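Local structure of increased recombination centers protein 6 (Saccharomyces cerevisiae, 3UC9) at residues N28-L33 with V72-Y77; C52-I57 with L76-C81; A128-F133 with N157-V162; V134-V139 with I163-W168. The protein is a clathrin coat accessory factor related to small G proteins, and is also involved in gross chromosomal rearrangements and telomere healing. All blocks are in the same frame, centred on the assembly; numbering follows the deposited sequence.

Interaction 1: residues N28-L33 with V72-Y77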
loop_
_atom_site.group_PDB
_atom_site.type_symbol
_atom_site.label_atom_id
_atom_site.label_comp_id
_atom_site.label_asym_id
_atom_site.label_seq_id
_atom_site.Cartn_x
_atom_site.Cartn_y
_atom_site.Cartn_z
ATOM N N ASN A 28 -7.967 -10.476 -1.626
ATOM C CA ASN A 28 -7.648 -10.310 -0.215
ATOM C C ASN A 28 -6.159 -10.340 0.102
ATOM O O ASN A 28 -5.768 -10.684 1.228
ATOM C CB ASN A 28 -8.385 -11.352 0.637
ATOM C CG ASN A 28 -7.839 -12.747 0.468
ATOM O OD1 ASN A 28 -7.307 -13.102 -0.592
ATOM N ND2 ASN A 28 -7.975 -13.562 1.521
ATOM N N LYS A 29 -5.335 -9.945 -0.863
ATOM C CA LYS A 29 -3.904 -9.866 -0.630
ATOM C C LYS A 29 -3.507 -8.403 -0.418
ATOM O O LYS A 29 -4.002 -7.492 -1.097
ATOM C CB LYS A 29 -3.110 -10.477 -1.782
ATOM C CG LYS A 29 -3.649 -11.776 -2.364
ATOM C CD LYS A 29 -3.938 -12.846 -1.327
ATOM C CE LYS A 29 -4.515 -14.108 -1.956
ATOM N NZ LYS A 29 -5.181 -15.014 -0.963
ATOM N N ILE A 30 -2.628 -8.180 0.548
ATOM C CA ILE A 30 -1.985 -6.883 0.709
ATOM C C ILE A 30 -0.480 -7.090 0.581
ATOM O O ILE A 30 0.114 -7.878 1.318
ATOM C CB ILE A 30 -2.335 -6.215 2.047
ATOM C CG1 ILE A 30 -3.817 -5.828 2.068
ATOM C CG2 ILE A 30 -1.461 -4.950 2.260
ATOM C CD1 ILE A 30 -4.250 -5.140 3.358
ATOM N N LEU A 31 0.126 -6.417 -0.395
ATOM C CA LEU A 31 1.566 -6.487 -0.618
ATOM C C LEU A 31 2.225 -5.280 0.043
ATOM O O LEU A 31 1.816 -4.141 -0.179
ATOM C CB LEU A 31 1.876 -6.519 -2.115
ATOM C CG LEU A 31 3.306 -6.656 -2.654
ATOM C CD1 LEU A 31 4.269 -7.240 -1.660
ATOM C CD2 LEU A 31 3.259 -7.532 -3.908
ATOM N N VAL A 32 3.234 -5.544 0.867
ATOM C CA VAL A 32 4.053 -4.487 1.445
ATOM C C VAL A 32 5.471 -4.659 0.890
ATOM O O VAL A 32 6.107 -5.686 1.096
ATOM C CB VAL A 32 4.056 -4.517 2.975
ATOM C CG1 VAL A 32 4.837 -3.316 3.517
ATOM C CG2 VAL A 32 2.611 -4.528 3.524
ATOM N N LEU A 33 5.928 -3.643 0.168
ATOM C CA LEU A 33 7.180 -3.659 -0.573
ATOM C C LEU A 33 8.076 -2.513 -0.094
ATOM O O LEU A 33 7.580 -1.431 0.242
ATOM C CB LEU A 33 6.883 -3.481 -2.062
ATOM C CG LEU A 33 8.051 -3.360 -3.047
ATOM C CD1 LEU A 33 8.732 -4.710 -3.212
ATOM C CD2 LEU A 33 7.594 -2.799 -4.406
ATOM N N VAL A 72 -12.529 -8.943 8.234
ATOM C CA VAL A 72 -12.224 -9.638 6.981
ATOM C C VAL A 72 -10.870 -10.320 7.148
ATOM O O VAL A 72 -10.020 -9.839 7.891
ATOM C CB VAL A 72 -12.227 -8.677 5.774
ATOM C CG1 VAL A 72 -11.057 -7.694 5.863
ATOM C CG2 VAL A 72 -12.211 -9.458 4.463
ATOM N N HIS A 73 -10.688 -11.465 6.495
ATOM C CA HIS A 73 -9.428 -12.185 6.562
ATOM C C HIS A 73 -8.620 -11.906 5.303
ATOM O O HIS A 73 -9.166 -11.959 4.195
ATOM C CB HIS A 73 -9.681 -13.684 6.731
ATOM C CG HIS A 73 -10.287 -14.035 8.056
ATOM N ND1 HIS A 73 -9.554 -14.572 9.093
ATOM C CD2 HIS A 73 -11.552 -13.901 8.522
ATOM C CE1 HIS A 73 -10.341 -14.761 10.137
ATOM N NE2 HIS A 73 -11.560 -14.362 9.817
ATOM N N PHE A 74 -7.333 -11.598 5.478
ATOM C CA PHE A 74 -6.459 -11.250 4.349
ATOM C C PHE A 74 -5.078 -11.903 4.487
ATOM O O PHE A 74 -4.690 -12.367 5.570
ATOM C CB PHE A 74 -6.328 -9.723 4.203
ATOM C CG PHE A 74 -5.472 -9.078 5.261
ATOM C CD1 PHE A 74 -4.170 -8.704 4.983
ATOM C CD2 PHE A 74 -5.969 -8.863 6.538
ATOM C CE1 PHE A 74 -3.382 -8.119 5.954
ATOM C CE2 PHE A 74 -5.187 -8.299 7.509
ATOM C CZ PHE A 74 -3.888 -7.922 7.218
ATOM N N ASP A 75 -4.352 -11.940 3.372
ATOM C CA ASP A 75 -2.990 -12.453 3.322
ATOM C C ASP A 75 -2.024 -11.279 3.121
ATOM O O ASP A 75 -2.272 -10.407 2.297
ATOM C CB ASP A 75 -2.841 -13.435 2.166
ATOM C CG ASP A 75 -3.639 -14.717 2.355
ATOM O OD1 ASP A 75 -4.114 -14.995 3.481
ATOM O OD2 ASP A 75 -3.770 -15.471 1.361
ATOM N N LEU A 76 -0.924 -11.290 3.866
ATOM C CA LEU A 76 0.122 -10.301 3.757
ATOM C C LEU A 76 1.260 -10.905 2.937
ATOM O O LEU A 76 1.784 -11.973 3.272
ATOM C CB LEU A 76 0.603 -9.906 5.156
ATOM C CG LEU A 76 1.473 -8.674 5.356
ATOM C CD1 LEU A 76 0.691 -7.405 5.017
ATOM C CD2 LEU A 76 1.961 -8.622 6.788
ATOM N N TYR A 77 1.599 -10.237 1.841
ATOM C CA TYR A 77 2.770 -10.572 1.043
ATOM C C TYR A 77 3.846 -9.521 1.304
ATOM O O TYR A 77 3.636 -8.328 1.061
ATOM C CB TYR A 77 2.424 -10.574 -0.449
ATOM C CG TYR A 77 1.435 -11.627 -0.927
ATOM C CD1 TYR A 77 1.022 -12.690 -0.119
ATOM C CD2 TYR A 77 0.953 -11.585 -2.234
ATOM C CE1 TYR A 77 0.125 -13.647 -0.596
ATOM C CE2 TYR A 77 0.075 -12.547 -2.718
ATOM C CZ TYR A 77 -0.332 -13.573 -1.904
ATOM O OH TYR A 77 -1.198 -14.521 -2.407
#
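Ile-30 CD1 lies 3.9 Å from Phe-74 CD1, near CE1 of the same ring. The approach is oblique. The Ile-30 branch leans over because its CG1 is anti to the carbonyl carbon (chi1 -68°) and the chain then runs extended. On the same face Val-32 CG2 meets Leu-76 CD1 at 3.8 Å, so these four side chains form one greasy layer. Backbone bonds join the two parallel strands beneath it, with Ile-30 and Leu-76 paired. Ile-30 lends both polar backbone atoms: its N donates to Asp-75 O, and its O receives Tyr-77 N at 2.8 Å. Asp-75 N reaches back to Asn-28 O, and Val-32 N to Tyr-77 O.

The other face is mixed. Lys-29 CB sits over one face of the Tyr-77 ring, 4.2 Å from its centroid, a CH-pi contact offset toward the rim. The Lys-29 chain bends at chi2 (-51°), and Lys-29 CE passes 3.4 Å from Tyr-77 OH. The ammonium then forms a salt bridge, Lys-29 NZ to Asp-75 OD2 at 2.8 Å, from above the carboxylate plane. Lys-29 NZ also donates to Asn-28 OD1 at 2.9 Å, and Asn-28 ND2 makes a weak bond to His-73 O at 3.3 Å.

The two strands are inner members of a G-protein-like sheet. Strand 103-110 flanks 29-33, and strand 59-66 flanks 72-77, where Asp-62 N holds Asp-75 OD1. Leu-46 of helix 39-50 packs on Val-32 and Leu-76.

Interaction 2: residues C52-I57 with L76-C81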
loop_
_atom_site.group_PDB
_atom_site.type_symbol
_atom_site.label_atom_id
_atom_site.label_comp_id
_atom_site.label_asym_id
_atom_site.label_seq_id
_atom_site.Cartn_x
_atom_site.Cartn_y
_atom_site.Cartn_z
ATOM N N CYS A 52 2.338 -7.628 13.102
ATOM C CA CYS A 52 2.959 -8.784 12.489
ATOM C C CYS A 52 4.462 -8.729 12.741
ATOM O O CYS A 52 5.146 -7.841 12.231
ATOM C CB CYS A 52 2.679 -8.780 10.986
ATOM S SG CYS A 52 3.412 -10.156 10.096
ATOM N N SER A 53 4.963 -9.670 13.538
ATOM C CA SER A 53 6.392 -9.775 13.831
ATOM C C SER A 53 7.091 -10.653 12.793
ATOM O O SER A 53 7.388 -11.824 13.047
ATOM C CB SER A 53 6.612 -10.343 15.239
ATOM O OG SER A 53 6.124 -9.453 16.230
ATOM N N SER A 54 7.350 -10.073 11.625
ATOM C CA SER A 54 8.022 -10.772 10.534
ATOM C C SER A 54 9.532 -10.838 10.758
ATOM O O SER A 54 10.069 -10.223 11.687
ATOM C CB SER A 54 7.742 -10.072 9.200
ATOM O OG SER A 54 8.316 -8.774 9.172
ATOM N N THR A 55 10.198 -11.607 9.898
ATOM C CA THR A 55 11.658 -11.677 9.859
ATOM C C THR A 55 12.218 -11.062 8.561
ATOM O O THR A 55 13.353 -10.579 8.539
ATOM C CB THR A 55 12.143 -13.139 10.019
ATOM O OG1 THR A 55 11.569 -13.958 8.992
ATOM C CG2 THR A 55 11.743 -13.691 11.391
ATOM N N GLY A 56 11.417 -11.077 7.494
ATOM C CA GLY A 56 11.802 -10.510 6.198
ATOM C C GLY A 56 10.742 -10.790 5.137
ATOM O O GLY A 56 9.546 -10.711 5.418
ATOM N N ILE A 57 11.185 -11.137 3.927
ATOM C CA ILE A 57 10.291 -11.435 2.798
ATOM C C ILE A 57 9.564 -12.777 3.002
ATOM O O ILE A 57 10.210 -13.815 3.070
ATOM C CB ILE A 57 11.079 -11.518 1.460
ATOM C CG1 ILE A 57 11.783 -10.192 1.135
ATOM C CG2 ILE A 57 10.152 -11.883 0.314
ATOM C CD1 ILE A 57 12.634 -10.257 -0.125
ATOM N N LEU A 76 -0.924 -11.290 3.866
ATOM C CA LEU A 76 0.122 -10.301 3.757
ATOM C C LEU A 76 1.260 -10.905 2.937
ATOM O O LEU A 76 1.784 -11.973 3.272
ATOM C CB LEU A 76 0.603 -9.906 5.156
ATOM C CG LEU A 76 1.473 -8.674 5.356
ATOM C CD1 LEU A 76 0.691 -7.405 5.017
ATOM C CD2 LEU A 76 1.961 -8.622 6.788
ATOM N N TYR A 77 1.599 -10.237 1.841
ATOM C CA TYR A 77 2.770 -10.572 1.043
ATOM C C TYR A 77 3.846 -9.521 1.304
ATOM O O TYR A 77 3.636 -8.328 1.061
ATOM C CB TYR A 77 2.424 -10.574 -0.449
ATOM C CG TYR A 77 1.435 -11.627 -0.927
ATOM C CD1 TYR A 77 1.022 -12.690 -0.119
ATOM C CD2 TYR A 77 0.953 -11.585 -2.234
ATOM C CE1 TYR A 77 0.125 -13.647 -0.596
ATOM C CE2 TYR A 77 0.075 -12.547 -2.718
ATOM C CZ TYR A 77 -0.332 -13.573 -1.904
ATOM O OH TYR A 77 -1.198 -14.521 -2.407
ATOM N N ILE A 78 4.990 -9.948 1.821
ATOM C CA ILE A 78 6.086 -9.040 2.138
ATOM C C ILE A 78 7.189 -9.290 1.116
ATOM O O ILE A 78 7.613 -10.433 0.918
ATOM C CB ILE A 78 6.612 -9.257 3.559
ATOM C CG1 ILE A 78 5.464 -9.164 4.574
ATOM C CG2 ILE A 78 7.708 -8.225 3.888
ATOM C CD1 ILE A 78 5.771 -9.818 5.894
ATOM N N ASP A 79 7.612 -8.233 0.430
ATOM C CA ASP A 79 8.621 -8.353 -0.609
ATOM C C ASP A 79 9.629 -7.210 -0.494
ATOM O O ASP A 79 9.412 -6.220 0.227
ATOM C CB ASP A 79 7.969 -8.345 -1.997
ATOM C CG ASP A 79 8.789 -9.081 -3.061
ATOM O OD1 ASP A 79 9.903 -9.578 -2.778
ATOM O OD2 ASP A 79 8.306 -9.155 -4.214
ATOM N N SER A 80 10.738 -7.383 -1.200
ATOM C CA SER A 80 11.812 -6.404 -1.245
ATOM C C SER A 80 12.369 -6.372 -2.651
ATOM O O SER A 80 12.217 -7.330 -3.413
ATOM C CB SER A 80 12.923 -6.791 -0.270
ATOM O OG SER A 80 13.876 -5.756 -0.139
ATOM N N CYS A 81 13.037 -5.280 -2.987
ATOM C CA CYS A 81 13.676 -5.168 -4.290
ATOM C C CYS A 81 14.889 -4.271 -4.211
ATOM O O CYS A 81 14.957 -3.394 -3.360
ATOM C CB CYS A 81 12.681 -4.632 -5.329
ATOM S SG CYS A 81 12.027 -2.982 -5.014
#
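Ile-57, in the loop between helix 39-50 and strand 59-66, reaches Ile-78 and Ser-80 of segment 76-81. In the small G protein fold, to which this chain is related, the link between the first helix and the second strand is the first switch region. Here the loop lies along strand 71-81. No hydrogen bond joins the two segments, and the contact is mostly carbon against carbon or carbonyl oxygen.

Ile-57 CG2 comes up in front of the carbonyl, 3.0 Å from Ile-78 O, a close approach. Ile-78 in turn points its side chain at the loop. Ile-78 CG2 comes to 3.4 Å from Gly-56 O, and Ile-78 CD1 lies 3.9 Å from Ser-54 CB. At the start of the loop, Cys-52 SG is anti to the backbone N (chi1 179°) and touches Leu-76 CD2 at 3.9 Å.

The second shell places these groups. Leu-46 of helix 39-50 packs on both Ser-54 and Ile-78, and Val-60 backs Cys-52. Ser-53 centres an inverse gamma turn, and its OG bonds to Gln-47 OE1. On the strand, Asp-79 is turned to Trp-87, whose NE1 bonds to OD2, while Asp-79 OD1 takes a weak bond from Ser-80 N at 2.8 Å. Ser-80 OG is held by Asn-39 OD1. Ser-80 CB meets the end of Ile-57, and the pair is tight: Ile-57 CD1 to Ser-80 CB is 3.5 Å.

Interaction 3: residues A128-F133 with N157-V162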
loop_
_atom_site.group_PDB
_atom_site.type_symbol
_atom_site.label_atom_id
_atom_site.label_comp_id
_atom_site.label_asym_id
_atom_site.label_seq_id
_atom_site.Cartn_x
_atom_site.Cartn_y
_atom_site.Cartn_z
ATOM N N ALA A 128 -2.644 -2.313 -12.922
ATOM C CA ALA A 128 -3.287 -2.722 -11.665
ATOM C C ALA A 128 -4.774 -3.006 -11.882
ATOM O O ALA A 128 -5.418 -2.438 -12.773
ATOM C CB ALA A 128 -3.129 -1.643 -10.574
ATOM N N HIS A 129 -5.311 -3.905 -11.062
ATOM C CA HIS A 129 -6.749 -4.043 -10.948
ATOM C C HIS A 129 -7.295 -2.698 -10.480
ATOM O O HIS A 129 -6.671 -1.995 -9.676
ATOM C CB HIS A 129 -7.110 -5.159 -9.959
ATOM C CG HIS A 129 -8.565 -5.520 -9.948
ATOM N ND1 HIS A 129 -9.518 -4.738 -9.336
ATOM C CD2 HIS A 129 -9.228 -6.575 -10.477
ATOM C CE1 HIS A 129 -10.708 -5.294 -9.488
ATOM N NE2 HIS A 129 -10.558 -6.415 -10.170
ATOM N N ARG A 130 -8.464 -2.356 -10.999
ATOM C CA ARG A 130 -9.074 -1.043 -10.796
ATOM C C ARG A 130 -9.519 -0.758 -9.353
ATOM O O ARG A 130 -9.744 0.392 -9.012
ATOM C CB ARG A 130 -10.256 -0.870 -11.781
ATOM C CG ARG A 130 -9.860 -0.794 -13.276
ATOM C CD ARG A 130 -9.409 0.617 -13.716
ATOM N NE ARG A 130 -8.273 1.089 -12.931
ATOM C CZ ARG A 130 -6.992 0.816 -13.179
ATOM N NH1 ARG A 130 -6.629 0.095 -14.236
ATOM N NH2 ARG A 130 -6.058 1.279 -12.355
ATOM N N ASN A 131 -9.627 -1.784 -8.512
ATOM C CA ASN A 131 -10.036 -1.631 -7.093
ATOM C C ASN A 131 -8.879 -1.576 -6.067
ATOM O O ASN A 131 -9.076 -1.170 -4.901
ATOM C CB ASN A 131 -10.983 -2.779 -6.709
ATOM C CG ASN A 131 -11.633 -2.592 -5.334
ATOM O OD1 ASN A 131 -12.267 -1.562 -5.070
ATOM N ND2 ASN A 131 -11.508 -3.612 -4.459
ATOM N N THR A 132 -7.690 -1.989 -6.488
ATOM C CA THR A 132 -6.526 -2.070 -5.610
ATOM C C THR A 132 -6.143 -0.703 -5.049
ATOM O O THR A 132 -5.894 0.235 -5.803
ATOM C CB THR A 132 -5.312 -2.682 -6.361
ATOM O OG1 THR A 132 -5.671 -3.959 -6.919
ATOM C CG2 THR A 132 -4.133 -2.877 -5.444
ATOM N N PHE A 133 -6.084 -0.569 -3.727
ATOM C CA PHE A 133 -5.538 0.668 -3.167
ATOM C C PHE A 133 -4.002 0.689 -3.292
ATOM O O PHE A 133 -3.341 -0.361 -3.265
ATOM C CB PHE A 133 -6.030 0.933 -1.730
ATOM C CG PHE A 133 -5.437 0.039 -0.656
ATOM C CD1 PHE A 133 -4.147 0.244 -0.182
ATOM C CD2 PHE A 133 -6.205 -0.948 -0.056
ATOM C CE1 PHE A 133 -3.624 -0.548 0.842
ATOM C CE2 PHE A 133 -5.685 -1.747 0.966
ATOM C CZ PHE A 133 -4.394 -1.547 1.408
ATOM N N ASN A 157 -7.138 11.366 -7.547
ATOM C CA ASN A 157 -8.323 11.181 -8.395
ATOM C C ASN A 157 -7.980 10.824 -9.845
ATOM O O ASN A 157 -8.833 10.923 -10.731
ATOM C CB ASN A 157 -9.214 12.429 -8.330
ATOM C CG ASN A 157 -8.413 13.717 -8.321
ATOM O OD1 ASN A 157 -7.448 13.871 -9.080
ATOM N ND2 ASN A 157 -8.799 14.648 -7.449
ATOM N N ALA A 158 -6.745 10.380 -10.074
ATOM C CA ALA A 158 -6.255 10.053 -11.417
ATOM C C ALA A 158 -6.839 8.743 -11.954
ATOM O O ALA A 158 -6.965 8.564 -13.176
ATOM C CB ALA A 158 -4.716 9.987 -11.416
ATOM N N PHE A 159 -7.200 7.840 -11.042
ATOM C CA PHE A 159 -7.701 6.516 -11.396
ATOM C C PHE A 159 -8.902 6.127 -10.525
ATOM O O PHE A 159 -9.214 6.784 -9.527
ATOM C CB PHE A 159 -6.588 5.463 -11.234
ATOM C CG PHE A 159 -5.518 5.524 -12.298
ATOM C CD1 PHE A 159 -5.623 4.757 -13.451
ATOM C CD2 PHE A 159 -4.404 6.328 -12.131
ATOM C CE1 PHE A 159 -4.646 4.800 -14.426
ATOM C CE2 PHE A 159 -3.419 6.382 -13.108
ATOM C CZ PHE A 159 -3.544 5.618 -14.256
ATOM N N THR A 160 -9.580 5.047 -10.900
ATOM C CA THR A 160 -10.607 4.468 -10.032
ATOM C C THR A 160 -10.022 4.183 -8.635
ATOM O O THR A 160 -10.701 4.331 -7.611
ATOM C CB THR A 160 -11.153 3.137 -10.613
ATOM O OG1 THR A 160 -10.052 2.289 -10.950
ATOM C CG2 THR A 160 -12.007 3.375 -11.860
ATOM N N ASN A 161 -8.763 3.755 -8.609
ATOM C CA ASN A 161 -8.083 3.333 -7.381
ATOM C C ASN A 161 -7.892 4.448 -6.371
ATOM O O ASN A 161 -7.703 5.608 -6.749
ATOM C CB ASN A 161 -6.685 2.811 -7.720
ATOM C CG ASN A 161 -6.687 1.813 -8.837
ATOM O OD1 ASN A 161 -6.897 2.159 -10.006
ATOM N ND2 ASN A 161 -6.428 0.574 -8.502
ATOM N N VAL A 162 -7.937 4.094 -5.089
ATOM C CA VAL A 162 -7.480 4.984 -4.034
ATOM C C VAL A 162 -5.957 4.980 -4.098
ATOM O O VAL A 162 -5.325 3.925 -3.973
ATOM C CB VAL A 162 -7.961 4.517 -2.648
ATOM C CG1 VAL A 162 -7.313 5.357 -1.530
ATOM C CG2 VAL A 162 -9.495 4.573 -2.580
HETATM O O HOH W 1 -9.106 1.440 -4.216
#
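Asn-161 ND2 is gripped by two backbone carbonyls of the turn across from it. It donates to His-129 O at 2.8 Å and to Thr-132 O at 2.8 Å. Both oxygens lie close to the amide plane, and the bond to Thr-132 O is nearly straight (169° at the hydrogen). The two acceptors open and close a type I beta turn, so one side-chain amide ties both its ends.

The other end of the amide faces Arg-130. Arg-130 NH2 donates to Asn-161 OD1 at 2.6 Å, and the guanidinium and amide planes stand 74° apart. Arg-130 doubles back at chi2 and chi3, which turns its edge to the loop. Along that edge Arg-130 NE donates to Thr-160 OG1 at 2.9 Å. Thr-160 OG1 in turn donates to Arg-130 O at 2.7 Å, in the carbonyl plane and on a lone pair. Phe-159 CD1 covers one guanidinium face, 3.7 Å from Arg-130 NH2. That nitrogen also bonds to Met-125 O of helix 121-127. A water bridges Asn-131 O and Val-162 N, accepting from the latter.

These loops precede strands 133-138 and 163-167 of the sheet. Since Asn-161 uses its donor and its acceptor at once, its amide can hardly flip. The acceptors Arg-130 meets here are neutral, so its charge is probably solvated by dipoles and not countered by a carboxylate within this contact.

Interaction 4: residues V134-V139 with I163-W168. Unlike the reference sequence in segment 134-139: Val-137 (reference Ala).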
loop_
_atom_site.group_PDB
_atom_site.type_symbol
_atom_site.label_atom_id
_atom_site.label_comp_id
_atom_site.label_asym_id
_atom_site.label_seq_id
_atom_site.Cartn_x
_atom_site.Cartn_y
_atom_site.Cartn_z
ATOM N N VAL A 134 -3.437 1.883 -3.458
ATOM C CA VAL A 134 -1.983 2.043 -3.554
ATOM C C VAL A 134 -1.543 3.167 -2.638
ATOM O O VAL A 134 -1.932 4.322 -2.840
ATOM C CB VAL A 134 -1.523 2.367 -4.978
ATOM C CG1 VAL A 134 -0.006 2.496 -4.998
ATOM C CG2 VAL A 134 -1.986 1.272 -5.953
ATOM N N VAL A 135 -0.760 2.815 -1.629
ATOM C CA VAL A 135 -0.239 3.789 -0.672
ATOM C C VAL A 135 1.264 3.829 -0.801
ATOM O O VAL A 135 1.930 2.801 -0.703
ATOM C CB VAL A 135 -0.612 3.431 0.765
ATOM C CG1 VAL A 135 0.019 4.441 1.757
ATOM C CG2 VAL A 135 -2.145 3.369 0.926
ATOM N N LEU A 136 1.794 5.030 -1.022
ATOM C CA LEU A 136 3.218 5.258 -1.113
ATOM C C LEU A 136 3.633 5.953 0.168
ATOM O O LEU A 136 3.243 7.100 0.424
ATOM C CB LEU A 136 3.551 6.116 -2.319
ATOM C CG LEU A 136 3.118 5.504 -3.658
ATOM C CD1 LEU A 136 1.683 5.888 -4.025
ATOM C CD2 LEU A 136 4.065 5.929 -4.752
ATOM N N VAL A 137 4.399 5.229 0.977
ATOM C CA VAL A 137 4.790 5.682 2.298
ATOM C C VAL A 137 6.194 6.244 2.222
ATOM O O VAL A 137 7.146 5.520 1.953
ATOM C CB VAL A 137 4.729 4.535 3.316
ATOM C CG1 VAL A 137 5.192 5.023 4.688
ATOM C CG2 VAL A 137 3.322 3.950 3.393
ATOM N N ASN A 138 6.319 7.549 2.428
ATOM C CA ASN A 138 7.611 8.192 2.452
ATOM C C ASN A 138 8.244 8.212 3.840
ATOM O O ASN A 138 7.640 8.709 4.795
ATOM C CB ASN A 138 7.511 9.630 1.972
ATOM C CG ASN A 138 8.830 10.360 2.105
ATOM O OD1 ASN A 138 9.830 9.960 1.502
ATOM N ND2 ASN A 138 8.856 11.402 2.938
ATOM N N VAL A 139 9.480 7.730 3.922
ATOM C CA VAL A 139 10.225 7.697 5.177
ATOM C C VAL A 139 11.311 8.783 5.246
ATOM O O VAL A 139 11.941 8.943 6.289
ATOM C CB VAL A 139 10.865 6.313 5.429
ATOM C CG1 VAL A 139 9.797 5.235 5.471
ATOM C CG2 VAL A 139 11.936 5.998 4.382
ATOM N N ILE A 163 -5.381 6.151 -4.335
ATOM C CA ILE A 163 -3.927 6.302 -4.384
ATOM C C ILE A 163 -3.587 7.413 -3.422
ATOM O O ILE A 163 -4.168 8.489 -3.508
ATOM C CB ILE A 163 -3.430 6.707 -5.776
ATOM C CG1 ILE A 163 -3.827 5.666 -6.820
ATOM C CG2 ILE A 163 -1.904 6.908 -5.760
ATOM C CD1 ILE A 163 -3.424 6.036 -8.218
ATOM N N GLU A 164 -2.669 7.158 -2.500
ATOM C CA GLU A 164 -2.274 8.199 -1.575
ATOM C C GLU A 164 -0.818 8.126 -1.145
ATOM O O GLU A 164 -0.310 7.067 -0.790
ATOM C CB GLU A 164 -3.178 8.188 -0.349
ATOM C CG GLU A 164 -3.234 9.525 0.363
ATOM C CD GLU A 164 -4.502 9.721 1.174
ATOM O OE1 GLU A 164 -5.608 9.474 0.645
ATOM O OE2 GLU A 164 -4.387 10.131 2.344
ATOM N N PHE A 165 -0.174 9.291 -1.160
ATOM C CA PHE A 165 1.157 9.464 -0.594
ATOM C C PHE A 165 1.011 9.857 0.880
ATOM O O PHE A 165 0.197 10.721 1.212
ATOM C CB PHE A 165 1.922 10.562 -1.349
ATOM C CG PHE A 165 2.295 10.175 -2.758
ATOM C CD1 PHE A 165 3.575 9.731 -3.049
ATOM C CD2 PHE A 165 1.360 10.226 -3.781
ATOM C CE1 PHE A 165 3.920 9.361 -4.348
ATOM C CE2 PHE A 165 1.701 9.864 -5.076
ATOM C CZ PHE A 165 2.985 9.439 -5.356
ATOM N N VAL A 166 1.791 9.216 1.751
ATOM C CA VAL A 166 1.719 9.456 3.205
ATOM C C VAL A 166 3.127 9.528 3.803
ATOM O O VAL A 166 3.985 8.713 3.475
ATOM C CB VAL A 166 0.912 8.326 3.908
ATOM C CG1 VAL A 166 0.862 8.552 5.424
ATOM C CG2 VAL A 166 -0.512 8.254 3.370
ATOM N N ASN A 167 3.377 10.516 4.665
ATOM C CA ASN A 167 4.623 10.574 5.420
ATOM C C ASN A 167 4.541 9.675 6.652
ATOM O O ASN A 167 3.519 9.663 7.339
ATOM C CB ASN A 167 4.907 12.010 5.882
ATOM C CG ASN A 167 5.706 12.813 4.884
ATOM O OD1 ASN A 167 6.342 12.266 3.993
ATOM N ND2 ASN A 167 5.701 14.145 5.053
ATOM N N TRP A 168 5.618 8.941 6.934
ATOM C CA TRP A 168 5.728 8.159 8.165
ATOM C C TRP A 168 7.120 8.296 8.796
ATOM O O TRP A 168 8.124 7.944 8.184
ATOM C CB TRP A 168 5.399 6.693 7.897
ATOM C CG TRP A 168 5.471 5.828 9.121
ATOM C CD1 TRP A 168 4.803 6.011 10.302
ATOM C CD2 TRP A 168 6.252 4.645 9.280
ATOM N NE1 TRP A 168 5.125 5.005 11.190
ATOM C CE2 TRP A 168 6.016 4.156 10.587
ATOM C CE3 TRP A 168 7.133 3.947 8.444
ATOM C CZ2 TRP A 168 6.624 2.996 11.075
ATOM C CZ3 TRP A 168 7.744 2.795 8.932
ATOM C CH2 TRP A 168 7.482 2.333 10.240
#
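Leu-136 lies alongside Phe-165, its registered partner, with a methyl over the ring, and this is the tight part of the contact. Leu-136 CD1 sits over the centre of the ring, 4.0 Å from the centroid, in a CH-pi contact. Leu-136 CD2 closes on Phe-165 CE1 at 3.5 Å. Both side chains leave their strands with CG anti to the carbonyl carbon (chi1 -60° and -69°), and this shared turn carries them the same way. On the reverse face Val-137 CG1 presses on Trp-168 CB at 3.6 Å.

Elsewhere the fit is slacker. Val-134 CB and Ile-163 CG1 are 4.4 Å apart, and Val-139 CG1 comes within 4.2 Å of Trp-168 CE3.

The two strands belong to a parallel beta-alpha-beta unit of a Rossmann-like sheet: strand 133-138, helix 145-155, strand 163-167. Backbone bonds run in regular alternation from Glu-164 N to Val-134 O through to Trp-168 N to Asn-138 O. The second strand is outermost in the sheet. Leu-121 of helix 121-127 and Leu-151 of the crossover helix pack on Phe-165, while helix 185-195 covers the face of Val-135 and Val-137.

Glu-164 and Asn-167 are partly exposed. Glu-164 turns its end away from the neighbouring strand to a salt bridge with Arg-188. Asn-138 is buried, and its polar ends are satisfied. Asn-138 ND2 donates to Asn-167 OD1 at 2.9 Å, with the two amide planes 47° apart. The same Asn-138 also binds Ile-112 N through OD1 and Asn-140 O through ND2.

Interactions 1 and 4 are buried strand pairs of one sheet, with centres about 17 Å apart; both rest on regular parallel backbone bonds. Interactions 2 and 3 are partly buried loop contacts on opposite sides of the chain's centre. Interaction 2 shares strand 71-81 with interaction 1, and Val-32 O probably bonds to Asp-79 N where they meet. Interaction 3 feeds the two strands of interaction 4, the probable bond between Val-162 O and Val-134 N marking the join. Chemistry differs with place. Interaction 2 has no hydrogen bond across it, whereas interaction 3 is held by side-chain amide, hydroxyl and guanidinium bonds. Interaction 1 alone of the four has a salt bridge between its segments.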